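Local coordinates for protein pumilio homolog 23 (PDB 5WZJ) that binds a specific 18S rRNA sequence through pumilio repeats packed into a right-handed superhelix, and probably regulates translation and mRNA stability, at residues Ile254-Asn258 with Val273-Ile277; Met281-Ser287 with Leu317-Ala323; Phe310-Leu314 with Val326-Leu330. The contacts are given in a common frame with arbitrary orientation. Residues are numbered along the deposited sequence.

Interaction 1 of 3, residues Ile254-Asn258 with Val273-Ile277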
# COMPACT_ATOMS: atom_id res chain seq x y z
N ILE A 254 -5.52 -4.50 22.95
CA ILE A 254 -4.20 -4.20 22.40
C ILE A 254 -3.60 -2.96 23.05
O ILE A 254 -2.40 -2.90 23.32
CB ILE A 254 -4.28 -4.03 20.87
CG1 ILE A 254 -4.70 -5.37 20.22
CG2 ILE A 254 -2.94 -3.50 20.32
CD1 ILE A 254 -4.89 -5.27 18.72
N LEU A 255 -4.43 -1.93 23.29
CA LEU A 255 -3.94 -0.68 23.86
C LEU A 255 -3.88 -0.71 25.39
O LEU A 255 -3.50 0.30 25.98
CB LEU A 255 -4.83 0.50 23.42
CG LEU A 255 -4.72 0.84 21.92
CD1 LEU A 255 -5.60 2.03 21.56
CD2 LEU A 255 -3.26 1.10 21.52
N ARG A 256 -4.26 -1.82 26.01
CA ARG A 256 -4.23 -1.99 27.47
C ARG A 256 -5.15 -1.02 28.20
O ARG A 256 -4.84 -0.58 29.31
CB ARG A 256 -2.79 -1.87 28.01
CG ARG A 256 -1.84 -2.92 27.42
CD ARG A 256 -0.38 -2.62 27.69
NE ARG A 256 -0.09 -2.50 29.12
CZ ARG A 256 0.11 -1.34 29.75
NH1 ARG A 256 0.37 -1.33 31.06
NH2 ARG A 256 0.06 -0.18 29.09
N CYS A 257 -6.30 -0.66 27.63
CA CYS A 257 -7.13 0.30 28.34
C CYS A 257 -8.52 -0.27 28.64
O CYS A 257 -9.50 0.47 28.74
CB CYS A 257 -7.21 1.63 27.59
SG CYS A 257 -7.58 1.59 25.88
N ASN A 258 -8.57 -1.57 28.87
CA ASN A 258 -9.82 -2.28 29.17
C ASN A 258 -10.43 -1.89 30.51
O ASN A 258 -9.75 -1.38 31.40
CB ASN A 258 -9.56 -3.78 29.13
CG ASN A 258 -10.60 -4.53 28.33
OD1 ASN A 258 -11.17 -4.00 27.38
ND2 ASN A 258 -10.87 -5.77 28.72
N VAL A 273 -2.84 5.46 31.17
CA VAL A 273 -2.67 4.61 30.00
C VAL A 273 -2.38 5.45 28.77
O VAL A 273 -1.53 5.10 27.93
CB VAL A 273 -3.90 3.70 29.80
CG1 VAL A 273 -3.69 2.82 28.58
CG2 VAL A 273 -4.14 2.85 31.04
N ALA A 274 -3.08 6.58 28.62
CA ALA A 274 -2.81 7.46 27.49
C ALA A 274 -1.35 7.90 27.46
O ALA A 274 -0.73 7.95 26.39
CB ALA A 274 -3.73 8.68 27.54
N LYS A 275 -0.79 8.23 28.63
CA LYS A 275 0.62 8.57 28.72
C LYS A 275 1.52 7.43 28.23
O LYS A 275 2.48 7.66 27.48
CB LYS A 275 0.95 8.94 30.17
CG LYS A 275 2.25 9.71 30.38
CD LYS A 275 2.19 10.49 31.70
CE LYS A 275 3.41 11.38 31.89
NZ LYS A 275 4.60 10.63 32.38
N GLU A 276 1.22 6.19 28.65
CA GLU A 276 2.04 5.06 28.22
C GLU A 276 1.94 4.83 26.72
O GLU A 276 2.94 4.51 26.06
CB GLU A 276 1.62 3.81 29.00
CG GLU A 276 1.92 3.88 30.50
CD GLU A 276 1.40 2.69 31.29
OE1 GLU A 276 1.93 2.43 32.39
OE2 GLU A 276 0.45 2.03 30.84
N ILE A 277 0.73 4.97 26.16
CA ILE A 277 0.54 4.86 24.71
C ILE A 277 1.35 5.93 23.99
O ILE A 277 2.11 5.65 23.06
CB ILE A 277 -0.95 4.95 24.34
CG1 ILE A 277 -1.72 3.74 24.88
CG2 ILE A 277 -1.15 5.05 22.83
CD1 ILE A 277 -3.23 3.93 24.83
O HOH W 1 1.91 0.06 33.54
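Arg-256, with 57 Å² covered, contributes the most surface to this contact, followed by Val-273 (50 Å²) and Ile-277 (49 Å²) on the facing helix. The CA-to-CB bond of Arg-256 points toward helix 271-279, and its guanidinium forms a salt bridge with Glu-276: NH2 of Arg-256 lies 2.8 Å from OE2 of Glu-276, with an N-H...O angle of 166°. The NH1 of Arg-256 adds only a weak bond to the same OE2 of Glu-276, at 3.4 Å and 134°. A water receives a weak bond from Arg-256 NH1 and donates to Glu-276 OE1. The position of Arg-256 follows from the end of helix 244-254: its positive phi (63°) and two bonds back into the last turn define a Schellman motif. The helix end packs against helix 271-279, the first helix of Pumilio repeat 5, so the contact joins consecutive units of the superhelix, with the RNA about 12 Å away at the nearest atom. Val-273 CG1 packs against the chain leaving the helix, 3.6 Å from Leu-255 O, 3.7 Å from Arg-256 O and 3.8 Å from Cys-257 CB. One helical turn on, Ile-277 CD1 packs 4.0 Å from Leu-255 CB.

Interaction 2 of 3, residues Met281-Ser287 with Leu317-Ala323. With nucleotides of chain B.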
# COMPACT_ATOMS: atom_id res chain seq x y z
N MET A 281 4.99 5.70 21.30
CA MET A 281 4.62 5.99 19.92
C MET A 281 5.81 6.12 18.98
O MET A 281 5.64 6.05 17.76
CB MET A 281 3.79 7.28 19.86
CG MET A 281 2.93 7.40 18.61
SD MET A 281 1.66 6.10 18.56
CE MET A 281 0.63 6.57 19.95
N LYS A 282 7.01 6.34 19.52
CA LYS A 282 8.21 6.46 18.70
C LYS A 282 8.89 5.13 18.45
O LYS A 282 9.83 5.06 17.65
CB LYS A 282 9.20 7.44 19.34
CG LYS A 282 8.61 8.84 19.53
CD LYS A 282 9.59 9.80 20.21
CE LYS A 282 8.94 11.17 20.40
NZ LYS A 282 9.87 12.18 20.99
N ASP A 283 8.42 4.06 19.09
CA ASP A 283 8.95 2.74 18.82
C ASP A 283 8.59 2.30 17.40
O ASP A 283 7.47 2.52 16.93
CB ASP A 283 8.40 1.74 19.84
CG ASP A 283 8.89 0.35 19.59
OD1 ASP A 283 10.01 0.05 20.02
OD2 ASP A 283 8.15 -0.45 18.95
N ASN A 284 9.54 1.66 16.71
CA ASN A 284 9.25 1.30 15.32
C ASN A 284 8.13 0.26 15.22
O ASN A 284 7.27 0.35 14.34
CB ASN A 284 10.49 0.79 14.60
CG ASN A 284 10.17 0.38 13.16
OD1 ASN A 284 9.87 1.23 12.32
ND2 ASN A 284 10.17 -0.93 12.89
N SER A 285 8.13 -0.73 16.12
CA SER A 285 7.10 -1.77 16.04
C SER A 285 5.72 -1.24 16.43
O SER A 285 4.72 -1.54 15.76
CB SER A 285 7.48 -2.95 16.93
OG SER A 285 8.66 -3.56 16.43
N PHE A 286 5.63 -0.47 17.52
CA PHE A 286 4.33 0.02 17.97
C PHE A 286 3.76 1.06 17.01
O PHE A 286 2.54 1.13 16.80
CB PHE A 286 4.45 0.61 19.38
CG PHE A 286 3.14 0.92 20.04
CD1 PHE A 286 2.12 -0.02 20.08
CD2 PHE A 286 2.94 2.16 20.64
CE1 PHE A 286 0.90 0.28 20.71
CE2 PHE A 286 1.73 2.46 21.27
CZ PHE A 286 0.71 1.51 21.31
N SER A 287 4.63 1.91 16.45
CA SER A 287 4.14 2.93 15.53
C SER A 287 3.44 2.28 14.34
O SER A 287 2.34 2.71 13.95
CB SER A 287 5.28 3.85 15.06
OG SER A 287 6.28 3.12 14.37
N LEU A 317 5.42 14.51 17.50
CA LEU A 317 5.34 13.19 16.89
C LEU A 317 5.64 13.25 15.39
O LEU A 317 6.21 12.30 14.82
CB LEU A 317 3.97 12.57 17.16
CG LEU A 317 3.69 12.26 18.64
CD1 LEU A 317 2.24 11.87 18.87
CD2 LEU A 317 4.63 11.18 19.20
N SER A 318 5.32 14.37 14.74
CA SER A 318 5.57 14.53 13.31
C SER A 318 7.05 14.66 12.97
O SER A 318 7.42 14.42 11.82
CB SER A 318 4.81 15.74 12.78
OG SER A 318 3.42 15.55 12.89
N VAL A 319 7.90 15.05 13.93
CA VAL A 319 9.33 15.12 13.63
C VAL A 319 10.05 13.83 13.96
O VAL A 319 11.25 13.71 13.67
CB VAL A 319 10.01 16.31 14.34
CG1 VAL A 319 9.35 17.61 13.93
CG2 VAL A 319 9.98 16.15 15.85
N ASP A 320 9.36 12.85 14.54
CA ASP A 320 10.01 11.59 14.85
C ASP A 320 10.00 10.66 13.64
O ASP A 320 8.99 10.54 12.93
CB ASP A 320 9.33 10.91 16.03
CG ASP A 320 9.94 9.56 16.33
OD1 ASP A 320 11.07 9.56 16.86
OD2 ASP A 320 9.31 8.53 16.01
N ARG A 321 11.12 9.97 13.44
CA ARG A 321 11.32 9.12 12.27
C ARG A 321 10.28 8.00 12.17
O ARG A 321 10.04 7.50 11.06
CB ARG A 321 12.73 8.53 12.28
CG ARG A 321 12.96 7.48 13.37
CD ARG A 321 14.46 7.23 13.66
NE ARG A 321 15.18 6.63 12.54
CZ ARG A 321 15.31 5.32 12.34
NH1 ARG A 321 16.01 4.87 11.30
NH2 ARG A 321 14.75 4.45 13.18
N CYS A 322 9.68 7.57 13.28
CA CYS A 322 8.64 6.55 13.23
C CYS A 322 7.25 7.11 13.47
O CYS A 322 6.31 6.80 12.74
CB CYS A 322 8.92 5.44 14.27
SG CYS A 322 10.40 4.46 13.93
N ALA A 323 7.09 7.92 14.52
CA ALA A 323 5.77 8.41 14.88
C ALA A 323 5.15 9.31 13.82
O ALA A 323 3.93 9.49 13.82
CB ALA A 323 5.85 9.17 16.21
P G B 7 14.12 5.54 5.85
OP1 G B 7 15.58 5.65 6.08
OP2 G B 7 13.52 4.79 4.72
O5' G B 7 13.47 4.84 7.13
C5' G B 7 13.86 5.21 8.43
C4' G B 7 13.04 4.48 9.47
O4' G B 7 11.72 5.08 9.58
C3' G B 7 12.74 3.02 9.19
O3' G B 7 13.85 2.18 9.44
C2' G B 7 11.54 2.76 10.08
O2' G B 7 11.95 2.59 11.43
C1' G B 7 10.78 4.09 9.97
N9 G B 7 9.72 4.01 8.96
C8 G B 7 9.87 4.04 7.59
N7 G B 7 8.74 3.90 6.97
C5 G B 7 7.79 3.75 7.97
C6 G B 7 6.39 3.56 7.91
O6 G B 7 5.68 3.48 6.90
N1 G B 7 5.80 3.47 9.16
C2 G B 7 6.49 3.54 10.34
N2 G B 7 5.77 3.42 11.46
N3 G B 7 7.81 3.71 10.42
C4 G B 7 8.39 3.81 9.21
P A B 8 14.09 0.87 8.54
OP1 A B 8 15.32 0.21 9.05
OP2 A B 8 13.97 1.20 7.11
O5' A B 8 12.83 -0.01 8.90
C5' A B 8 12.54 -1.19 8.18
C4' A B 8 12.41 -2.33 9.14
O4' A B 8 11.22 -2.15 9.95
C3' A B 8 12.28 -3.70 8.52
O3' A B 8 13.56 -4.26 8.25
C2' A B 8 11.53 -4.47 9.59
O2' A B 8 12.46 -4.84 10.59
C1' A B 8 10.60 -3.39 10.16
N9 A B 8 9.25 -3.31 9.54
C8 A B 8 8.88 -3.06 8.23
N7 A B 8 7.57 -3.03 8.05
C5 A B 8 7.04 -3.26 9.31
C6 A B 8 5.73 -3.34 9.82
N6 A B 8 4.60 -3.22 9.10
N1 A B 8 5.59 -3.58 11.14
C2 A B 8 6.67 -3.72 11.92
N3 A B 8 7.95 -3.66 11.56
C4 A B 8 8.07 -3.42 10.23
O HOH W 2 11.67 6.64 16.86
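Two successive pumilio repeats, 5 and 6, meet here at the RNA-binding surface, where the start of helix 284-296 and the turn leading into helix 323-332 lie beside nucleotides G7 and A8 of chain B. Each of these two helical starts has an aspartate cap. Asp-283 is the N-cap, its OD2 accepting from Phe-286 N (2.9 Å, 160°) and weakly from Ser-285 N (2.8 Å, 117°), while Asp-320 OD2 accepts from Ala-323 N (2.7 Å, 175°) and Cys-322 N (2.9 Å, 145°). Between the segments, packing dominates the direct contacts, with Lys-282 (78 Å² covered) and Cys-322 (74 Å²) contributing most. Cys-322 places CB 3.5 Å from both Lys-282 O and Ser-287 OG, and its SG 3.6 Å from Asn-284 OD1. Lys-282 CB lies 3.5 Å from Asp-320 OD2. The lysine's NZ forms a salt bridge with Glu-316. Deeper in, Met-281 CB meets Leu-317 CD2 at 4.0 Å. The same edge holds the RNA: the ribose O2' of G7 donates to Asn-284 OD1 (2.6 Å), and the base is contacted where G7 N2 donates to Ser-287 OG (3.0 Å, 152°). Behind this edge, Met-281 reaches Val-309 and Phe-310 of helix 299-310, and Ser-287 rests on Val-326 of helix 323-332.

Interaction 3 of 3, residues Phe310-Leu314 with Val326-Leu330. With nucleotides of chain B.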
# COMPACT_ATOMS: atom_id res chain seq x y z
N PHE A 310 -3.13 12.04 21.15
CA PHE A 310 -2.38 12.78 20.14
C PHE A 310 -2.48 14.29 20.28
O PHE A 310 -1.50 15.00 20.02
CB PHE A 310 -2.84 12.37 18.74
CG PHE A 310 -2.51 10.95 18.41
CD1 PHE A 310 -1.21 10.60 18.06
CD2 PHE A 310 -3.47 9.96 18.51
CE1 PHE A 310 -0.88 9.29 17.79
CE2 PHE A 310 -3.15 8.63 18.22
CZ PHE A 310 -1.85 8.30 17.87
N LYS A 311 -3.64 14.80 20.67
CA LYS A 311 -3.83 16.25 20.73
C LYS A 311 -2.79 16.88 21.64
O LYS A 311 -2.46 16.35 22.70
CB LYS A 311 -5.25 16.57 21.22
CG LYS A 311 -5.63 18.07 21.13
CD LYS A 311 -6.96 18.37 21.82
CE LYS A 311 -7.21 19.89 21.92
NZ LYS A 311 -8.55 20.21 22.50
N ASN A 312 -2.22 18.00 21.18
CA ASN A 312 -1.14 18.77 21.80
C ASN A 312 0.25 18.15 21.60
O ASN A 312 1.24 18.78 21.98
CB ASN A 312 -1.36 19.01 23.31
CG ASN A 312 -2.67 19.72 23.58
OD1 ASN A 312 -3.01 20.68 22.91
ND2 ASN A 312 -3.44 19.21 24.53
N SER A 313 0.37 16.96 21.01
CA SER A 313 1.67 16.38 20.72
C SER A 313 1.93 16.22 19.22
O SER A 313 2.88 15.54 18.84
CB SER A 313 1.82 15.02 21.42
OG SER A 313 1.69 15.15 22.83
N LEU A 314 1.11 16.84 18.38
CA LEU A 314 1.13 16.49 16.95
C LEU A 314 2.47 16.83 16.31
O LEU A 314 3.00 16.03 15.52
CB LEU A 314 -0.01 17.21 16.22
CG LEU A 314 -1.43 16.80 16.61
CD1 LEU A 314 -2.45 17.50 15.71
CD2 LEU A 314 -1.59 15.27 16.54
N VAL A 326 2.48 7.57 12.12
CA VAL A 326 1.25 7.52 12.91
C VAL A 326 0.45 8.80 12.73
O VAL A 326 -0.78 8.77 12.60
CB VAL A 326 1.56 7.26 14.39
CG1 VAL A 326 0.25 7.11 15.17
CG2 VAL A 326 2.42 6.00 14.56
N ILE A 327 1.14 9.94 12.73
CA ILE A 327 0.43 11.20 12.53
C ILE A 327 -0.21 11.23 11.15
O ILE A 327 -1.33 11.71 10.98
CB ILE A 327 1.39 12.39 12.77
CG1 ILE A 327 1.90 12.37 14.21
CG2 ILE A 327 0.69 13.72 12.48
CD1 ILE A 327 0.77 12.27 15.27
N GLN A 328 0.49 10.69 10.14
CA GLN A 328 -0.09 10.62 8.81
C GLN A 328 -1.38 9.81 8.81
O GLN A 328 -2.38 10.22 8.19
CB GLN A 328 0.91 10.02 7.83
CG GLN A 328 2.05 10.95 7.43
CD GLN A 328 2.97 10.29 6.42
OE1 GLN A 328 2.50 9.57 5.52
NE2 GLN A 328 4.28 10.49 6.56
N ALA A 329 -1.38 8.66 9.49
CA ALA A 329 -2.60 7.87 9.61
C ALA A 329 -3.67 8.63 10.40
O ALA A 329 -4.85 8.62 10.03
CB ALA A 329 -2.29 6.52 10.27
N LEU A 330 -3.28 9.28 11.49
CA LEU A 330 -4.25 10.05 12.27
C LEU A 330 -4.90 11.14 11.43
O LEU A 330 -6.13 11.28 11.41
CB LEU A 330 -3.58 10.67 13.49
CG LEU A 330 -4.48 11.53 14.39
CD1 LEU A 330 -5.27 10.68 15.37
CD2 LEU A 330 -3.63 12.51 15.14
P U B 5 7.58 4.82 -1.63
OP1 U B 5 8.91 4.82 -2.29
OP2 U B 5 7.12 3.69 -0.79
O5' U B 5 7.46 6.15 -0.75
C5' U B 5 7.77 7.42 -1.30
C4' U B 5 8.06 8.43 -0.23
O4' U B 5 6.84 8.71 0.50
C3' U B 5 9.08 7.98 0.82
O3' U B 5 9.77 9.12 1.29
C2' U B 5 8.19 7.44 1.93
O2' U B 5 8.79 7.42 3.21
C1' U B 5 7.01 8.40 1.87
N1 U B 5 5.74 7.85 2.36
C2 U B 5 5.08 8.57 3.33
O2 U B 5 5.52 9.60 3.80
N3 U B 5 3.88 8.04 3.76
C4 U B 5 3.30 6.88 3.30
O4 U B 5 2.22 6.55 3.79
C5 U B 5 4.03 6.19 2.29
C6 U B 5 5.20 6.69 1.85
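Apolar packing accounts for all the direct contacts between these segments, and all five residues involved are buried. Phe-310, with 77 Å² covered, touches three residues of helix 323-332: its CE1 lies 3.6 Å from Val-326 CG1, its CD1 3.8 Å from Ile-327 CD1 and its CB 3.7 Å from Leu-330 CD2. Leu-314 approaches the same helix with CD2, which is 4.0 Å from Ile-327 CD1 and 3.7 Å from Leu-330 CD2. The spacing of Val-326, Ile-327 and Leu-330 along the sequence puts them on one helical face. Backbone hydrogen bonding acts within each segment. Leu-330 N bonds to Val-326 O (2.8 Å) in the helix. A type II beta turn from Phe-310 to Ser-313, closed by Ser-313 N to Phe-310 O (2.9 Å), separates helix 299-310 from helix 314-318, with Asn-312 at positive phi (78°). Phe-310, the first residue of the turn, and Leu-314, just after it, contribute to the hydrophobic core of Pumilio repeat 6, an all-helical unit of the superhelix. Polar recognition of RNA uses a different face of the same helical turn. Gln-328, which makes no contact with 310-314, pairs with U5 of chain B through two hydrogen bonds: U5 N3 donates to Gln-328 OE1 (2.7 Å, 172°), and Gln-328 NE2 donates to U5 O2 (3.2 Å, 148°). Its NE2 also makes a weak hydrogen bond to Asn-324.

Interaction 1 closes before the other two open along the chain, whereas the segments of interactions 2 and 3 alternate. Centres of interactions 2 and 3 lie 10 Å apart, and each is 16 Å from that of interaction 1. Consecutive helices 271-279 and 284-296 link interactions 1 and 2, which touch where Phe-286 CZ is 4.0 Å from Leu-255 CD2; consecutive helices 314-318 and 323-332 link interactions 2 and 3, whose apolar core is continuous (Leu-317 CB to Ile-327 CG1, 3.6 Å; Met-281 CE to Phe-310 CZ, 3.7 Å). Interactions 1 and 3 do not touch. In space the contacts pass from the entry to repeat 5 to the junction of repeats 5 and 6 and the core of repeat 6, linking interior packing to RNA-reading helices.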